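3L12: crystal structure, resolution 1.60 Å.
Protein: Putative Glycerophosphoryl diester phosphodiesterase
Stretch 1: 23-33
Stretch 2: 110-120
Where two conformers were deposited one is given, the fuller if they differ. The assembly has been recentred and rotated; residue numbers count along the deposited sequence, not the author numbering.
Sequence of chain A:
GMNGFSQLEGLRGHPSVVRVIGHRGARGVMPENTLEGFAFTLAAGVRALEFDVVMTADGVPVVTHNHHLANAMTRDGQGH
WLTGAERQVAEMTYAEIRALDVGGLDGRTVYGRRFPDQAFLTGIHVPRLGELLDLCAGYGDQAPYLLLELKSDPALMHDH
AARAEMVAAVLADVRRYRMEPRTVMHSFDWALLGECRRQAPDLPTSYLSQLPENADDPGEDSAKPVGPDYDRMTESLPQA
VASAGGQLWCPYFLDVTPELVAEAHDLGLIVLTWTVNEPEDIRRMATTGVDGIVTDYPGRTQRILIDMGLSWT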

# COMPACT_ATOMS: atom_id res chain seq x y z
N HIS A 23 -4.76 -10.57 4.44
CA HIS A 23 -6.22 -10.81 4.41
C HIS A 23 -6.87 -10.12 3.19
O HIS A 23 -6.86 -8.87 3.07
N ARG A 24 -7.41 -10.94 2.27
CA ARG A 24 -7.98 -10.48 0.98
C ARG A 24 -6.96 -9.65 0.22
O ARG A 24 -7.29 -8.81 -0.53
N GLY A 25 -5.68 -9.98 0.41
CA GLY A 25 -4.61 -9.15 -0.09
C GLY A 25 -4.15 -8.28 1.06
O GLY A 25 -3.42 -8.72 1.97
N ALA A 26 -4.55 -7.00 1.07
CA ALA A 26 -4.20 -6.05 2.13
C ALA A 26 -5.36 -5.07 2.23
O ALA A 26 -5.25 -3.94 1.80
N ARG A 27 -6.48 -5.54 2.75
CA ARG A 27 -7.70 -4.76 2.81
C ARG A 27 -7.52 -3.40 3.51
O ARG A 27 -8.22 -2.44 3.22
N GLY A 28 -6.63 -3.28 4.48
CA GLY A 28 -6.38 -1.94 5.05
C GLY A 28 -5.72 -0.92 4.15
O GLY A 28 -5.78 0.27 4.46
N VAL A 29 -5.09 -1.35 3.04
CA VAL A 29 -4.30 -0.53 2.14
C VAL A 29 -4.91 -0.38 0.70
O VAL A 29 -4.87 0.68 0.11
N MSE A 30 -5.44 -1.47 0.17
CA MSE A 30 -5.97 -1.58 -1.14
C MSE A 30 -7.31 -2.27 -1.14
O MSE A 30 -7.59 -3.03 -0.27
N PRO A 31 -8.18 -1.93 -2.10
CA PRO A 31 -9.48 -2.63 -2.21
C PRO A 31 -9.30 -4.12 -2.10
O PRO A 31 -8.46 -4.73 -2.79
N GLU A 32 -10.15 -4.71 -1.30
CA GLU A 32 -10.01 -6.12 -1.00
C GLU A 32 -10.29 -7.03 -2.17
O GLU A 32 -11.07 -6.71 -3.04
N ASN A 33 -9.68 -8.20 -2.17
CA ASN A 33 -9.94 -9.21 -3.19
C ASN A 33 -9.83 -8.70 -4.64
O ASN A 33 -10.59 -9.13 -5.58
N VAL A 110 -20.31 2.05 7.87
CA VAL A 110 -19.64 1.35 8.98
C VAL A 110 -18.39 0.64 8.43
O VAL A 110 -17.28 0.79 8.96
N TYR A 111 -18.57 -0.09 7.35
CA TYR A 111 -17.49 -0.86 6.79
C TYR A 111 -16.41 0.05 6.26
O TYR A 111 -15.21 -0.21 6.53
N GLY A 112 -16.77 1.15 5.58
CA GLY A 112 -15.80 2.10 5.08
C GLY A 112 -14.96 2.74 6.18
O GLY A 112 -13.74 2.96 6.02
N ARG A 113 -15.62 3.06 7.30
CA ARG A 113 -14.92 3.63 8.44
C ARG A 113 -13.92 2.68 9.06
O ARG A 113 -13.00 3.15 9.77
N ARG A 114 -14.11 1.37 8.87
CA ARG A 114 -13.16 0.40 9.40
C ARG A 114 -11.81 0.56 8.69
O ARG A 114 -10.76 0.37 9.34
N PHE A 115 -11.81 0.92 7.39
CA PHE A 115 -10.61 0.98 6.55
C PHE A 115 -10.52 2.36 5.85
O PHE A 115 -10.59 2.47 4.60
N PRO A 116 -10.28 3.41 6.66
CA PRO A 116 -10.32 4.78 6.16
C PRO A 116 -9.13 5.20 5.29
O PRO A 116 -9.17 6.23 4.59
N ASP A 117 -8.08 4.41 5.34
CA ASP A 117 -6.85 4.71 4.66
C ASP A 117 -6.63 3.92 3.38
O ASP A 117 -5.65 4.12 2.65
N GLN A 118 -7.61 3.11 3.01
CA GLN A 118 -7.54 2.28 1.83
C GLN A 118 -7.64 3.18 0.60
O GLN A 118 -8.51 4.04 0.54
N ALA A 119 -6.77 2.96 -0.37
CA ALA A 119 -6.81 3.66 -1.63
C ALA A 119 -8.17 3.51 -2.29
O ALA A 119 -8.85 2.51 -2.12
N PHE A 120 -8.54 4.53 -3.06
CA PHE A 120 -9.86 4.55 -3.69
C PHE A 120 -9.66 4.52 -5.17
O PHE A 120 -9.29 5.55 -5.77

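Long polar side chains do much of the joining between the two stretches. Tyr111, Arg114 and Phe115 point toward stretch 1 along CA-to-CB. From stretch 1, Arg24, Glu32 and His23 point toward stretch 2, though His23 makes no contact with it. Arg27 and Gln118 leave their backbones sideways, but their ends come nearer the other stretch.

Tyr111 is t at chi1, with chi2 at 90°. This carries its hydroxyl to a cluster of charged groups. Tyr111 OH donates a short hydrogen bond to Glu32 OE1, 2.5 Å away. Tyr111 OH accepts a hydrogen bond from Arg27 NH1 at 2.9 Å. Arg24 NH1 lies 3.1 Å from Tyr111 OH, but the angle is too poor for a hydrogen bond. Arg24 NH1 instead forms a salt bridge with Glu32 OE2 at 2.8 Å. Arg24 is m, t, t through chi3, so its chain is extended after the first turn. Glu32 is p at chi1 and t at chi2, and its carboxylate meets both Tyr111 and Arg24.

Arg27 is t, t, p. The extended first part lies over the Phe115 ring. Arg27 CG is 3.8 Å from the centroid of the Phe115 ring and almost on the ring normal. The p turn at chi3 precedes the guanidinium, and Arg27 NE is 3.3 Å from Phe115 CZ. Phe115 is m at chi1, with chi2 at -71°, and presents a ring face to Arg27. Beside that ring, Gly28 CA is 4.0 Å from Phe115 CD1. Arg114 is m, t, p and exposed. Arg114 NH2 comes within 3.7 Å of Arg27 NH2, a close pair of like charges. Arg27 NH2 also has a hydrogen bond elsewhere in the structure.

Gln118 is t, t, an extended chain that brings its amide to the backbone of stretch 1. Gln118 NE2 donates a nearly straight hydrogen bond to Arg27 O at 2.9 Å. Gln118 OE1 lies 3.6 Å from Pro31 CA. Water 3 accepts from Gln118 NE2 at 2.9 Å and from Glu32 N at 3.0 Å, and donates to Glu32 OE1 at 2.8 Å. It thus ties the amide to the acid that holds Tyr111.

Ala119 N donates to Val29 O at 3.0 Å. Nearby, Met30, a selenomethionine, points away at CA-to-CB. Met30 SE is still 3.9 Å from Ala119 CB, with the chain m, m, m. Val29 also points away, and its contacts here are through the backbone. Water 1 links Gly28 O, at 2.7 Å, to Asp117 N, at 3.0 Å. Water 2 donates to Val29 O at 2.9 Å and Asp117 O at 2.7 Å. The Asp117 carboxylate is hydrogen-bonded elsewhere in the structure.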

# COMPACT_ATOMS: atom_id res chain seq x y z
CB HIS A 23 -6.85 -10.32 5.70
CG HIS A 23 -8.26 -10.78 5.87
ND1 HIS A 23 -9.28 -9.89 6.14
CD2 HIS A 23 -8.82 -12.00 5.79
CE1 HIS A 23 -10.42 -10.59 6.27
NE2 HIS A 23 -10.15 -11.86 6.04
CB ARG A 24 -9.29 -9.68 1.20
CG ARG A 24 -10.22 -10.42 2.13
CD ARG A 24 -11.53 -9.70 2.35
NE ARG A 24 -12.27 -10.47 3.33
CZ ARG A 24 -13.42 -10.09 3.91
NH1 ARG A 24 -14.02 -8.93 3.60
NH2 ARG A 24 -13.94 -10.87 4.86
CB ALA A 26 -2.95 -5.32 1.85
CB ARG A 27 -8.79 -5.59 3.49
CG ARG A 27 -10.11 -4.85 3.80
CD ARG A 27 -11.23 -5.77 4.25
NE ARG A 27 -10.92 -6.49 5.50
CZ ARG A 27 -11.79 -7.06 6.29
NH1 ARG A 27 -13.10 -7.04 6.04
NH2 ARG A 27 -11.37 -7.61 7.42
CB VAL A 29 -2.83 -1.06 2.02
CG1 VAL A 29 -1.96 -0.06 1.20
CG2 VAL A 29 -2.26 -1.36 3.46
CB MSE A 30 -5.03 -2.41 -2.02
CG MSE A 30 -3.76 -1.63 -2.33
SE MSE A 30 -3.85 -0.14 -3.53
CE MSE A 30 -3.83 -1.16 -5.19
CB PRO A 31 -10.01 -2.20 -3.60
CG PRO A 31 -8.92 -1.56 -4.22
CD PRO A 31 -8.01 -0.96 -3.19
CB GLU A 32 -10.96 -6.47 0.12
CG GLU A 32 -12.47 -6.42 -0.28
CD GLU A 32 -13.37 -6.57 0.91
OE1 GLU A 32 -13.45 -5.57 1.68
OE2 GLU A 32 -13.96 -7.64 1.07
CB ASN A 33 -11.27 -9.91 -2.88
CG ASN A 33 -11.15 -10.92 -1.78
OD1 ASN A 33 -10.12 -11.58 -1.65
ND2 ASN A 33 -12.25 -11.12 -1.01
CB VAL A 110 -20.60 0.38 9.67
CG1 VAL A 110 -19.86 -0.53 10.75
CG2 VAL A 110 -21.81 1.13 10.38
CB TYR A 111 -18.00 -1.75 5.69
CG TYR A 111 -17.05 -2.85 5.26
CD1 TYR A 111 -17.07 -4.08 5.86
CD2 TYR A 111 -16.24 -2.68 4.15
CE1 TYR A 111 -16.24 -5.13 5.40
CE2 TYR A 111 -15.41 -3.70 3.69
CZ TYR A 111 -15.44 -4.92 4.33
OH TYR A 111 -14.64 -5.95 3.85
CB ARG A 113 -15.89 4.17 9.50
CG ARG A 113 -16.53 5.49 9.08
CD ARG A 113 -17.33 6.14 10.27
NE ARG A 113 -18.38 5.26 10.77
CZ ARG A 113 -19.60 5.16 10.26
NH1 ARG A 113 -19.97 5.93 9.22
NH2 ARG A 113 -20.47 4.32 10.78
CB ARG A 114 -13.62 -1.03 9.20
CG ARG A 114 -14.78 -1.43 10.01
CD ARG A 114 -15.24 -2.76 9.62
NE ARG A 114 -14.30 -3.85 9.86
CZ ARG A 114 -14.61 -5.13 9.60
NH1 ARG A 114 -15.82 -5.48 9.13
NH2 ARG A 114 -13.73 -6.05 9.82
CB PHE A 115 -10.62 -0.16 5.53
CG PHE A 115 -10.87 -1.50 6.16
CD1 PHE A 115 -9.88 -2.07 6.96
CD2 PHE A 115 -12.10 -2.13 6.08
CE1 PHE A 115 -10.11 -3.26 7.58
CE2 PHE A 115 -12.30 -3.37 6.72
CZ PHE A 115 -11.29 -3.91 7.45
CB PRO A 116 -10.40 5.62 7.43
CG PRO A 116 -9.68 4.77 8.48
CD PRO A 116 -9.98 3.32 8.11
CB ASP A 117 -5.68 4.49 5.61
CG ASP A 117 -5.65 5.47 6.77
OD1 ASP A 117 -6.43 6.46 6.88
OD2 ASP A 117 -4.75 5.18 7.60
CB GLN A 118 -8.71 1.29 1.85
CG GLN A 118 -8.73 0.37 0.64
CD GLN A 118 -10.02 -0.42 0.56
OE1 GLN A 118 -10.88 -0.05 -0.21
NE2 GLN A 118 -10.12 -1.57 1.28
CB ALA A 119 -5.73 3.16 -2.57
CB PHE A 120 -10.68 5.79 -3.26
CG PHE A 120 -12.11 5.71 -3.73
CD1 PHE A 120 -13.04 5.09 -2.93
CD2 PHE A 120 -12.50 6.24 -4.95
CE1 PHE A 120 -14.37 4.96 -3.35
CE2 PHE A 120 -13.84 6.12 -5.38
CZ PHE A 120 -14.76 5.49 -4.56
O HOH W 1 -7.48 1.58 6.15
O HOH W 2 -3.70 3.12 1.02
O HOH W 3 -12.23 -3.39 0.48